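Local coordinates for protein cytosolic phospholipase A2 delta (Homo sapiens, PDB 5IZ5) that hydrolyses the sn-2 ester bond of glycerophospholipids in a calcium-dependent manner, with a preference for linoleic acid at that position, at residues G334-M339 / E394-S399; S341-L346 / A372-D377; L352-C357 / G798-A803; G451-L456 / V501-F506. The protein carries 3 engineered substitutions. All coordinates share one frame; numbering follows the deposited sequence.

Overall arrangement
Interactions 1 and 2 both start on helix 335-351. Interaction 2 is the first to close, when segment 372-377 on helix 367-375 returns to 341-346. Interaction 1 closes next through helix 386-397, so the loop of interaction 2 nests inside it. Interaction 3 joins the loop between helix 335-351 and strand 360-363 to helix 797-810 near the C terminus. It crosses interactions 1 and 2 and encloses interaction 4, which joins the loop before strand 463-471 to the loop after strand 499-501. Interaction 2 touches both later contacts, through Leu346 with Leu355 and through Tyr375 with Gln452, whereas interactions 1 and 4 stay about 13 Å apart at their nearest atoms. All four lie in the catalytic domain.

Interaction 1: G334-M339 / E394-S399; sequences GGARAM and EHLAKS. With SO4 (sulfate ion), chain M.
Met339 sets CG trans to its own backbone N (chi1 180°) and only turns at its last torsion (chi3 70°), bringing CE to the side chain of Leu396. Leu396 answers with CG also on the far side of its N (chi1 -152°), and the two side chains meet tip to tip, Met339 CE lying 3.8 Å from Leu396 CD2. The other branch serves Ala336, whose CB is 3.9 Å from Leu396 CD1. One leucine fork thus bridges residues a helical turn apart on helix 335-351 and joins them to the last turn of helix 386-397. Beyond the pair, Leu396 also packs on Phe782 and Met339 on Trp369.

Gly334 and Gly335, which bind substrate, lie at the start of segment 334-339, and both have positive phi. Met339 lies about 9 Å from the nucleophile Ser365, side chain to side chain. On the other segment Ser399 points OG at a sulfate, probably from the crystallisation liquor; the modelled separation is improbably short, so its detail is doubtful. Between the two segments no hydrogen bond forms and all three touching residues are buried, which implies that this contact rests on dispersion and exclusion of water rather than on polar bonds, beside the substrate-binding glycines.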
loop_
_atom_site.group_PDB
_atom_site.type_symbol
_atom_site.label_atom_id
_atom_site.label_comp_id
_atom_site.label_asym_id
_atom_site.label_seq_id
_atom_site.Cartn_x
_atom_site.Cartn_y
_atom_site.Cartn_z
ATOM N N GLY B 334 11.846 7.758 -12.420
ATOM C CA GLY B 334 12.436 7.911 -13.747
ATOM C C GLY B 334 13.302 6.740 -14.164
ATOM O O GLY B 334 14.408 6.938 -14.671
ATOM N N GLY B 335 12.806 5.521 -13.961
ATOM C CA GLY B 335 13.484 4.310 -14.432
ATOM C C GLY B 335 14.987 4.273 -14.210
ATOM O O GLY B 335 15.474 4.699 -13.164
ATOM N N ALA B 336 15.721 3.769 -15.201
ATOM C CA ALA B 336 17.184 3.657 -15.129
ATOM C C ALA B 336 17.889 5.009 -15.057
ATOM O O ALA B 336 19.014 5.097 -14.562
ATOM C CB ALA B 336 17.721 2.865 -16.311
ATOM N N ARG B 337 17.238 6.044 -15.581
ATOM C CA ARG B 337 17.752 7.407 -15.503
ATOM C C ARG B 337 17.855 7.822 -14.043
ATOM O O ARG B 337 18.919 8.252 -13.597
ATOM C CB ARG B 337 16.842 8.371 -16.268
ATOM C CG ARG B 337 17.281 9.819 -16.194
ATOM C CD ARG B 337 16.439 10.727 -17.083
ATOM N NE ARG B 337 15.029 10.328 -17.231
ATOM C CZ ARG B 337 14.037 10.534 -16.369
ATOM N NH1 ARG B 337 14.247 11.133 -15.218
ATOM N NH2 ARG B 337 12.811 10.113 -16.671
ATOM N N ALA B 338 16.752 7.670 -13.306
ATOM C CA ALA B 338 16.721 7.955 -11.868
ATOM C C ALA B 338 17.733 7.085 -11.125
ATOM O O ALA B 338 18.448 7.575 -10.261
ATOM C CB ALA B 338 15.320 7.744 -11.292
ATOM N N MET B 339 17.788 5.798 -11.461
ATOM C CA MET B 339 18.703 4.873 -10.795
ATOM C C MET B 339 20.155 5.339 -10.944
ATOM O O MET B 339 20.893 5.423 -9.961
ATOM C CB MET B 339 18.557 3.458 -11.361
ATOM C CG MET B 339 19.483 2.437 -10.718
ATOM S SD MET B 339 19.502 0.829 -11.517
ATOM C CE MET B 339 20.334 1.207 -13.071
ATOM N N GLU B 394 27.792 -2.019 -15.665
ATOM C CA GLU B 394 28.007 -3.211 -16.480
ATOM C C GLU B 394 26.694 -3.904 -16.843
ATOM O O GLU B 394 26.495 -4.311 -17.993
ATOM C CB GLU B 394 28.964 -4.170 -15.771
ATOM C CG GLU B 394 30.397 -3.651 -15.762
ATOM C CD GLU B 394 31.356 -4.506 -14.953
ATOM O OE1 GLU B 394 30.917 -5.494 -14.329
ATOM O OE2 GLU B 394 32.561 -4.179 -14.944
ATOM N N HIS B 395 25.788 -4.009 -15.874
ATOM C CA HIS B 395 24.479 -4.611 -16.129
ATOM C C HIS B 395 23.614 -3.740 -17.021
ATOM O O HIS B 395 22.845 -4.250 -17.829
ATOM C CB HIS B 395 23.767 -4.932 -14.813
ATOM C CG HIS B 395 24.306 -6.156 -14.144
ATOM N ND1 HIS B 395 24.038 -7.423 -14.607
ATOM C CD2 HIS B 395 25.128 -6.309 -13.082
ATOM C CE1 HIS B 395 24.654 -8.309 -13.848
ATOM N NE2 HIS B 395 25.324 -7.658 -12.915
ATOM N N LEU B 396 23.744 -2.425 -16.887
ATOM C CA LEU B 396 22.974 -1.516 -17.725
ATOM C C LEU B 396 23.521 -1.503 -19.165
ATOM O O LEU B 396 22.791 -1.188 -20.104
ATOM C CB LEU B 396 22.940 -0.113 -17.109
ATOM C CG LEU B 396 21.737 0.795 -17.397
ATOM C CD1 LEU B 396 20.398 0.109 -17.193
ATOM C CD2 LEU B 396 21.814 2.027 -16.508
ATOM N N ALA B 397 24.788 -1.886 -19.329
ATOM C CA ALA B 397 25.445 -1.925 -20.643
ATOM C C ALA B 397 25.159 -3.187 -21.452
ATOM O O ALA B 397 25.122 -3.132 -22.678
ATOM C CB ALA B 397 26.952 -1.748 -20.481
ATOM N N LYS B 398 24.971 -4.321 -20.779
ATOM C CA LYS B 398 24.779 -5.600 -21.477
ATOM C C LYS B 398 23.516 -5.602 -22.339
ATOM O O LYS B 398 22.562 -4.872 -22.062
ATOM C CB LYS B 398 24.723 -6.760 -20.478
ATOM C CG LYS B 398 23.412 -6.842 -19.712
ATOM C CD LYS B 398 23.500 -7.779 -18.523
ATOM C CE LYS B 398 22.248 -7.675 -17.666
ATOM N NZ LYS B 398 22.062 -8.887 -16.829
ATOM N N SER B 399 23.521 -6.437 -23.372
ATOM C CA SER B 399 22.390 -6.526 -24.297
ATOM C C SER B 399 21.163 -7.119 -23.614
ATOM O O SER B 399 21.228 -8.193 -23.028
ATOM C CB SER B 399 22.745 -7.381 -25.516
ATOM O OG SER B 399 21.590 -7.659 -26.293
HETATM S S SO4 M . 20.032 -4.406 -26.295
HETATM O O1 SO4 M . 21.391 -3.874 -26.553
HETATM O O2 SO4 M . 19.577 -3.989 -24.949
HETATM O O3 SO4 M . 19.098 -3.892 -27.320
HETATM O O4 SO4 M . 20.048 -5.881 -26.370
#

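Interaction 2: S341-L346 / A372-D377; sequences SLYGHL and AHLYGD
Tyr343 OH and His373 ND1 share a hydrogen bond of 2.8 Å, for which either partner could supply the proton. The hydroxyl comes in at the edge of the imidazole, near its plane, and the two side chains cross at about a right angle. Beside this polar link sits Leu374, which slides past the tyrosine in the opposite direction and lays CD2 4.0 Å from Tyr343 CE1, near the plane of the phenol ring and at its edge. The other methyl of Leu374 meets Leu346 end-on: Leu346 CD1 and Leu374 CD1 are 3.4 Å apart, tighter than ordinary van der Waals contact. Chi1 of 179° swings the His373 ring away from its backbone N, which puts ND1 before the hydroxyl. A phenylalanine in place of Tyr343 would probably keep the packing on Leu374 but leave ND1 of His373 without this hydrogen-bond partner.

In the next shell, Tyr391 stacks on the His373 ring, while Ile389 and Ala392 of helix 386-397 touch Tyr343. Leu346 rests instead on Phe361 of strand 360-363. That strand lies parallel to strand 327-331, and helix 335-351 connects the two. The contact therefore joins the helix of a beta-alpha-beta crossover to helix 367-375, which begins just after the nucleophile Ser365, a layout belonging to the patatin-like catalytic domain.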
loop_
_atom_site.group_PDB
_atom_site.type_symbol
_atom_site.label_atom_id
_atom_site.label_comp_id
_atom_site.label_asym_id
_atom_site.label_seq_id
_atom_site.Cartn_x
_atom_site.Cartn_y
_atom_site.Cartn_z
ATOM N N SER B 341 21.442 8.359 -11.989
ATOM C CA SER B 341 21.701 9.679 -11.452
ATOM C C SER B 341 21.794 9.677 -9.922
ATOM O O SER B 341 22.632 10.380 -9.350
ATOM C CB SER B 341 20.613 10.641 -11.911
ATOM O OG SER B 341 20.859 11.949 -11.423
ATOM N N LEU B 342 20.941 8.881 -9.273
ATOM C CA LEU B 342 20.925 8.766 -7.817
ATOM C C LEU B 342 22.229 8.178 -7.282
ATOM O O LEU B 342 22.721 8.607 -6.244
ATOM C CB LEU B 342 19.728 7.924 -7.354
ATOM C CG LEU B 342 19.537 7.717 -5.849
ATOM C CD1 LEU B 342 19.536 9.030 -5.079
ATOM C CD2 LEU B 342 18.234 6.963 -5.594
ATOM N N TYR B 343 22.783 7.199 -7.993
ATOM C CA TYR B 343 24.104 6.668 -7.663
ATOM C C TYR B 343 25.141 7.799 -7.607
ATOM O O TYR B 343 25.963 7.865 -6.687
ATOM C CB TYR B 343 24.550 5.636 -8.699
ATOM C CG TYR B 343 24.118 4.209 -8.428
ATOM C CD1 TYR B 343 24.558 3.533 -7.297
ATOM C CD2 TYR B 343 23.300 3.522 -9.325
ATOM C CE1 TYR B 343 24.185 2.220 -7.058
ATOM C CE2 TYR B 343 22.918 2.212 -9.092
ATOM C CZ TYR B 343 23.361 1.564 -7.960
ATOM O OH TYR B 343 22.981 0.265 -7.726
ATOM N N GLY B 344 25.091 8.678 -8.606
ATOM C CA GLY B 344 25.978 9.832 -8.682
ATOM C C GLY B 344 25.772 10.805 -7.540
ATOM O O GLY B 344 26.747 11.312 -6.978
ATOM N N HIS B 345 24.509 11.062 -7.194
ATOM C CA HIS B 345 24.193 11.936 -6.074
ATOM C C HIS B 345 24.714 11.372 -4.754
ATOM O O HIS B 345 25.205 12.120 -3.902
ATOM C CB HIS B 345 22.688 12.183 -5.969
ATOM C CG HIS B 345 22.133 13.023 -7.073
ATOM N ND1 HIS B 345 22.867 14.000 -7.709
ATOM C CD2 HIS B 345 20.903 13.050 -7.634
ATOM C CE1 HIS B 345 22.114 14.584 -8.624
ATOM N NE2 HIS B 345 20.917 14.027 -8.598
ATOM N N LEU B 346 24.595 10.060 -4.585
ATOM C CA LEU B 346 25.092 9.406 -3.382
ATOM C C LEU B 346 26.625 9.428 -3.332
ATOM O O LEU B 346 27.202 9.611 -2.263
ATOM C CB LEU B 346 24.563 7.972 -3.287
ATOM C CG LEU B 346 23.050 7.816 -3.070
ATOM C CD1 LEU B 346 22.648 6.363 -3.245
ATOM C CD2 LEU B 346 22.611 8.324 -1.707
ATOM N N ALA B 372 17.592 -0.522 -3.248
ATOM C CA ALA B 372 17.542 -1.957 -2.988
ATOM C C ALA B 372 18.906 -2.612 -3.169
ATOM O O ALA B 372 19.339 -3.407 -2.336
ATOM C CB ALA B 372 16.519 -2.620 -3.890
ATOM N N HIS B 373 19.587 -2.284 -4.258
ATOM C CA HIS B 373 20.910 -2.843 -4.492
ATOM C C HIS B 373 21.881 -2.482 -3.362
ATOM O O HIS B 373 22.585 -3.347 -2.835
ATOM C CB HIS B 373 21.481 -2.366 -5.823
ATOM C CG HIS B 373 22.855 -2.895 -6.098
ATOM N ND1 HIS B 373 23.904 -2.089 -6.481
ATOM C CD2 HIS B 373 23.356 -4.150 -6.016
ATOM C CE1 HIS B 373 24.989 -2.827 -6.639
ATOM N NE2 HIS B 373 24.683 -4.082 -6.364
ATOM N N LEU B 374 21.917 -1.208 -2.997
ATOM C CA LEU B 374 22.855 -0.739 -1.983
ATOM C C LEU B 374 22.581 -1.342 -0.614
ATOM O O LEU B 374 23.506 -1.812 0.052
ATOM C CB LEU B 374 22.834 0.784 -1.882
ATOM C CG LEU B 374 23.429 1.524 -3.085
ATOM C CD1 LEU B 374 23.206 3.019 -2.930
ATOM C CD2 LEU B 374 24.912 1.215 -3.265
ATOM N N TYR B 375 21.314 -1.340 -0.204
ATOM C CA TYR B 375 20.950 -1.856 1.112
ATOM C C TYR B 375 21.059 -3.391 1.239
ATOM O O TYR B 375 20.886 -3.928 2.327
ATOM C CB TYR B 375 19.570 -1.350 1.534
ATOM C CG TYR B 375 19.603 0.063 2.069
ATOM C CD1 TYR B 375 19.684 0.305 3.433
ATOM C CD2 TYR B 375 19.579 1.158 1.213
ATOM C CE1 TYR B 375 19.716 1.593 3.929
ATOM C CE2 TYR B 375 19.614 2.455 1.701
ATOM C CZ TYR B 375 19.683 2.667 3.057
ATOM O OH TYR B 375 19.721 3.949 3.541
ATOM N N GLY B 376 21.356 -4.083 0.143
ATOM C CA GLY B 376 21.805 -5.469 0.204
ATOM C C GLY B 376 23.175 -5.638 0.858
ATOM O O GLY B 376 23.479 -6.704 1.388
ATOM N N ASP B 377 24.000 -4.590 0.807
ATOM C CA ASP B 377 25.274 -4.534 1.528
ATOM C C ASP B 377 25.074 -3.744 2.825
ATOM O O ASP B 377 24.837 -2.538 2.775
ATOM C CB ASP B 377 26.340 -3.861 0.650
ATOM C CG ASP B 377 27.667 -3.635 1.376
ATOM O OD1 ASP B 377 27.836 -4.079 2.528
ATOM O OD2 ASP B 377 28.549 -2.984 0.790
#

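Interaction 3: L352-C357 / G798-A803; sequences LGLLDC and GAILQA
Leu354 spreads its two methyls over neighbouring residues of helix 797-810: CD1 lies 3.7 Å from Ile800 CG2, and CD2 lies 3.9 Å from Leu801 CD2. It sits in the connection that follows helix 335-351, where Gly353, with a positive phi of 69°, closes the helix in a Schellman motif. The same connection leads into strand 360-363, completing a beta-alpha-beta crossover, and the contact anchors it to a helix 441 residues further along the chain.

The evidence points to apolar packing alone, since no hydrogen bond crosses between the segments and just 136 Å² is buried, summed over both. Ile800 offers its branch methyl because CG2 stands trans to the backbone N while CG1 takes the place beside it (chi1 -62°). The side chains of Leu354 and Leu801 instead cross nearly perpendicularly.

Around the pair, Ala312 and Leu313 at the end of helix 292-313 touch Leu354 and Leu801 respectively, and Ile800 rests on Leu732 and Phe734 of strand 730-734. The leucine is thus a meeting point for two helices beside the mixed sheet. Its backbone is engaged as well: Leu354 O accepts a 3.0 Å hydrogen bond from Cys357 N, closing the 3-10 turn.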
loop_
_atom_site.group_PDB
_atom_site.type_symbol
_atom_site.label_atom_id
_atom_site.label_comp_id
_atom_site.label_asym_id
_atom_site.label_seq_id
_atom_site.Cartn_x
_atom_site.Cartn_y
_atom_site.Cartn_z
ATOM N N LEU B 352 31.904 14.194 -0.129
ATOM C CA LEU B 352 31.824 15.389 0.703
ATOM C C LEU B 352 31.716 15.085 2.194
ATOM O O LEU B 352 31.715 16.006 3.010
ATOM C CB LEU B 352 30.621 16.240 0.296
ATOM C CG LEU B 352 30.579 16.795 -1.128
ATOM C CD1 LEU B 352 29.302 17.609 -1.300
ATOM C CD2 LEU B 352 31.800 17.643 -1.444
ATOM N N GLY B 353 31.606 13.808 2.554
ATOM C CA GLY B 353 31.422 13.408 3.945
ATOM C C GLY B 353 30.067 13.790 4.503
ATOM O O GLY B 353 29.901 13.862 5.714
ATOM N N LEU B 354 29.086 14.030 3.633
ATOM C CA LEU B 354 27.762 14.472 4.075
ATOM C C LEU B 354 26.711 13.358 4.089
ATOM O O LEU B 354 25.628 13.537 4.652
ATOM C CB LEU B 354 27.288 15.643 3.215
ATOM C CG LEU B 354 28.187 16.882 3.258
ATOM C CD1 LEU B 354 27.683 17.922 2.278
ATOM C CD2 LEU B 354 28.258 17.476 4.653
ATOM N N LEU B 355 27.031 12.212 3.495
ATOM C CA LEU B 355 26.129 11.060 3.533
ATOM C C LEU B 355 25.892 10.606 4.976
ATOM O O LEU B 355 24.768 10.241 5.335
ATOM C CB LEU B 355 26.686 9.912 2.685
ATOM C CG LEU B 355 25.773 8.713 2.393
ATOM C CD1 LEU B 355 24.413 9.140 1.858
ATOM C CD2 LEU B 355 26.448 7.767 1.411
ATOM N N ASP B 356 26.940 10.665 5.802
ATOM C CA ASP B 356 26.838 10.322 7.227
ATOM C C ASP B 356 25.975 11.300 8.032
ATOM O O ASP B 356 25.624 11.008 9.172
ATOM C CB ASP B 356 28.229 10.225 7.874
ATOM C CG ASP B 356 29.032 9.019 7.392
ATOM O OD1 ASP B 356 28.444 8.045 6.889
ATOM O OD2 ASP B 356 30.269 9.044 7.521
ATOM N N CYS B 357 25.657 12.460 7.461
ATOM C CA CYS B 357 24.737 13.403 8.094
ATOM C C CYS B 357 23.259 13.127 7.776
ATOM O O CYS B 357 22.381 13.799 8.315
ATOM C CB CYS B 357 25.080 14.837 7.677
ATOM S SG CYS B 357 26.784 15.343 8.020
ATOM N N GLY B 798 28.716 24.266 -0.845
ATOM C CA GLY B 798 28.511 25.470 -0.051
ATOM C C GLY B 798 27.080 25.639 0.410
ATOM O O GLY B 798 26.826 25.871 1.592
ATOM N N ALA B 799 26.139 25.516 -0.521
ATOM C CA ALA B 799 24.715 25.652 -0.207
ATOM C C ALA B 799 24.245 24.589 0.792
ATOM O O ALA B 799 23.439 24.877 1.678
ATOM C CB ALA B 799 23.883 25.583 -1.479
ATOM N N ILE B 800 24.755 23.367 0.652
ATOM C CA ILE B 800 24.374 22.263 1.544
ATOM C C ILE B 800 24.867 22.533 2.963
ATOM O O ILE B 800 24.108 22.382 3.930
ATOM C CB ILE B 800 24.912 20.900 1.054
ATOM C CG1 ILE B 800 24.320 20.550 -0.310
ATOM C CG2 ILE B 800 24.558 19.794 2.041
ATOM C CD1 ILE B 800 25.052 19.436 -1.030
ATOM N N LEU B 801 26.132 22.942 3.081
ATOM C CA LEU B 801 26.717 23.255 4.385
ATOM C C LEU B 801 25.989 24.418 5.051
ATOM O O LEU B 801 25.721 24.382 6.249
ATOM C CB LEU B 801 28.213 23.561 4.255
ATOM C CG LEU B 801 29.105 22.406 3.786
ATOM C CD1 LEU B 801 30.504 22.901 3.449
ATOM C CD2 LEU B 801 29.178 21.289 4.813
ATOM N N GLN B 802 25.672 25.445 4.269
ATOM C CA GLN B 802 24.871 26.573 4.753
ATOM C C GLN B 802 23.509 26.135 5.281
ATOM O O GLN B 802 23.083 26.583 6.341
ATOM C CB GLN B 802 24.701 27.620 3.659
ATOM C CG GLN B 802 24.083 28.923 4.150
ATOM C CD GLN B 802 23.436 29.717 3.032
ATOM O OE1 GLN B 802 24.042 29.912 1.981
ATOM N NE2 GLN B 802 22.200 30.182 3.251
ATOM N N ALA B 803 22.827 25.267 4.538
ATOM C CA ALA B 803 21.519 24.763 4.960
ATOM C C ALA B 803 21.653 23.928 6.222
ATOM O O ALA B 803 20.829 24.032 7.132
ATOM C CB ALA B 803 20.874 23.947 3.858
#

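Interaction 4: G451-L456 / V501-F506; sequences GQRAAL and VPPELF
Arg453 and Glu504 form a two-pronged salt bridge. Its stronger arm is the bond from Arg453 NH1 to Glu504 OE1, 2.9 Å long and nearly straight (169° at the hydrogen). OE1 receives it on its syn side and lies close to the guanidinium plane. The second arm, Arg453 NH2 to Glu504 OE2 at 3.0 Å, is weak because its hydrogen is poorly aimed. The planes of the two groups are turned 33° apart, so the pairing is bidentate but twisted. Glu504 takes the less roomy first torsion, with CG between N and the carbonyl carbon (chi1 56°), then bends at chi2 to present both oxygens.

NH1 also donates to the carbonyl O of Pro489, so a single nitrogen ties together three places along the chain. An alanine in place of Arg453 is likely to leave the Glu504 carboxylate without its cationic mate and the Pro489 carbonyl without this donor. Packing is slight by comparison: Pro503 CG comes within 3.7 Å of Arg453 NH1, and Pro503 CD lies at the guanidinium edge. Arg453 also touches a crystal neighbour, so its exact pose may owe something to the lattice.

The glutamate's backbone is set by a 3-10 turn, in which Leu505 N bonds to Pro502 O at 2.9 Å. Arg453 likewise lies in a 3-10 segment. The salt bridge thus links two turns, one preceding strand 463-471 and the other following strand 499-501, the first and last strands of an antiparallel meander in the mixed sheet of the catalytic domain.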
loop_
_atom_site.group_PDB
_atom_site.type_symbol
_atom_site.label_atom_id
_atom_site.label_comp_id
_atom_site.label_asym_id
_atom_site.label_seq_id
_atom_site.Cartn_x
_atom_site.Cartn_y
_atom_site.Cartn_z
ATOM N N GLY B 451 15.948 -8.216 5.406
ATOM C CA GLY B 451 17.403 -8.320 5.503
ATOM C C GLY B 451 18.128 -6.987 5.540
ATOM O O GLY B 451 19.291 -6.919 5.954
ATOM N N GLN B 452 17.439 -5.919 5.127
ATOM C CA GLN B 452 17.995 -4.569 5.171
ATOM C C GLN B 452 18.130 -4.010 6.592
ATOM O O GLN B 452 18.824 -3.021 6.798
ATOM C CB GLN B 452 17.154 -3.611 4.317
ATOM C CG GLN B 452 17.122 -3.983 2.842
ATOM C CD GLN B 452 16.453 -2.937 1.970
ATOM O OE1 GLN B 452 16.074 -1.858 2.431
ATOM N NE2 GLN B 452 16.303 -3.255 0.696
ATOM N N ARG B 453 17.471 -4.636 7.567
ATOM C CA ARG B 453 17.664 -4.266 8.972
ATOM C C ARG B 453 19.130 -4.370 9.409
ATOM O O ARG B 453 19.571 -3.606 10.266
ATOM C CB ARG B 453 16.775 -5.114 9.888
ATOM C CG ARG B 453 15.302 -4.742 9.786
ATOM C CD ARG B 453 14.478 -5.288 10.938
ATOM N NE ARG B 453 14.355 -6.743 10.887
ATOM C CZ ARG B 453 13.337 -7.419 10.351
ATOM N NH1 ARG B 453 12.310 -6.792 9.778
ATOM N NH2 ARG B 453 13.354 -8.749 10.384
ATOM N N ALA B 454 19.881 -5.294 8.812
ATOM C CA ALA B 454 21.304 -5.437 9.112
ATOM C C ALA B 454 22.085 -4.174 8.747
ATOM O O ALA B 454 23.035 -3.814 9.435
ATOM C CB ALA B 454 21.886 -6.652 8.401
ATOM N N ALA B 455 21.663 -3.488 7.685
ATOM C CA ALA B 455 22.273 -2.217 7.275
ATOM C C ALA B 455 22.019 -1.065 8.246
ATOM O O ALA B 455 22.604 0.010 8.101
ATOM C CB ALA B 455 21.781 -1.830 5.891
ATOM N N LEU B 456 21.148 -1.281 9.231
ATOM C CA LEU B 456 20.774 -0.245 10.183
ATOM C C LEU B 456 21.139 -0.580 11.636
ATOM O O LEU B 456 20.841 0.203 12.541
ATOM C CB LEU B 456 19.264 -0.026 10.104
ATOM C CG LEU B 456 18.661 0.220 8.722
ATOM C CD1 LEU B 456 17.145 0.263 8.825
ATOM C CD2 LEU B 456 19.197 1.509 8.111
ATOM N N VAL B 501 2.798 -3.536 9.515
ATOM C CA VAL B 501 3.315 -4.859 9.827
ATOM C C VAL B 501 4.792 -4.913 9.477
ATOM O O VAL B 501 5.260 -4.133 8.651
ATOM C CB VAL B 501 2.585 -5.974 9.057
ATOM C CG1 VAL B 501 1.131 -6.065 9.498
ATOM C CG2 VAL B 501 2.692 -5.758 7.554
ATOM N N PRO B 502 5.534 -5.835 10.106
ATOM C CA PRO B 502 6.910 -6.028 9.681
ATOM C C PRO B 502 6.963 -6.473 8.222
ATOM O O PRO B 502 6.062 -7.173 7.761
ATOM C CB PRO B 502 7.427 -7.147 10.598
ATOM C CG PRO B 502 6.477 -7.229 11.736
ATOM C CD PRO B 502 5.161 -6.710 11.238
ATOM N N PRO B 503 8.011 -6.072 7.495
ATOM C CA PRO B 503 8.060 -6.384 6.075
ATOM C C PRO B 503 7.980 -7.875 5.781
ATOM O O PRO B 503 7.429 -8.256 4.749
ATOM C CB PRO B 503 9.415 -5.818 5.636
ATOM C CG PRO B 503 10.215 -5.716 6.890
ATOM C CD PRO B 503 9.218 -5.357 7.942
ATOM N N GLU B 504 8.515 -8.708 6.684
ATOM C CA GLU B 504 8.473 -10.166 6.516
ATOM C C GLU B 504 7.043 -10.703 6.503
ATOM O O GLU B 504 6.793 -11.751 5.931
ATOM C CB GLU B 504 9.340 -10.903 7.560
ATOM C CG GLU B 504 9.030 -10.604 9.017
ATOM C CD GLU B 504 9.908 -9.502 9.577
ATOM O OE1 GLU B 504 9.997 -8.393 8.982
ATOM O OE2 GLU B 504 10.512 -9.763 10.631
ATOM N N LEU B 505 6.100 -9.966 7.079
ATOM C CA LEU B 505 4.700 -10.374 7.075
ATOM C C LEU B 505 3.840 -9.728 5.978
ATOM O O LEU B 505 2.672 -10.083 5.828
ATOM C CB LEU B 505 4.084 -10.095 8.449
ATOM C CG LEU B 505 4.676 -10.886 9.621
ATOM C CD1 LEU B 505 3.874 -10.599 10.876
ATOM C CD2 LEU B 505 4.698 -12.387 9.346
ATOM N N PHE B 506 4.401 -8.790 5.217
ATOM C CA PHE B 506 3.659 -8.157 4.128
ATOM C C PHE B 506 3.424 -9.164 3.011
ATOM O O PHE B 506 4.370 -9.742 2.473
ATOM C CB PHE B 506 4.384 -6.934 3.562
ATOM C CG PHE B 506 3.758 -6.418 2.309
ATOM C CD1 PHE B 506 2.595 -5.666 2.365
ATOM C CD2 PHE B 506 4.301 -6.726 1.073
ATOM C CE1 PHE B 506 1.991 -5.208 1.212
ATOM C CE2 PHE B 506 3.706 -6.271 -0.083
ATOM C CZ PHE B 506 2.553 -5.515 -0.013
#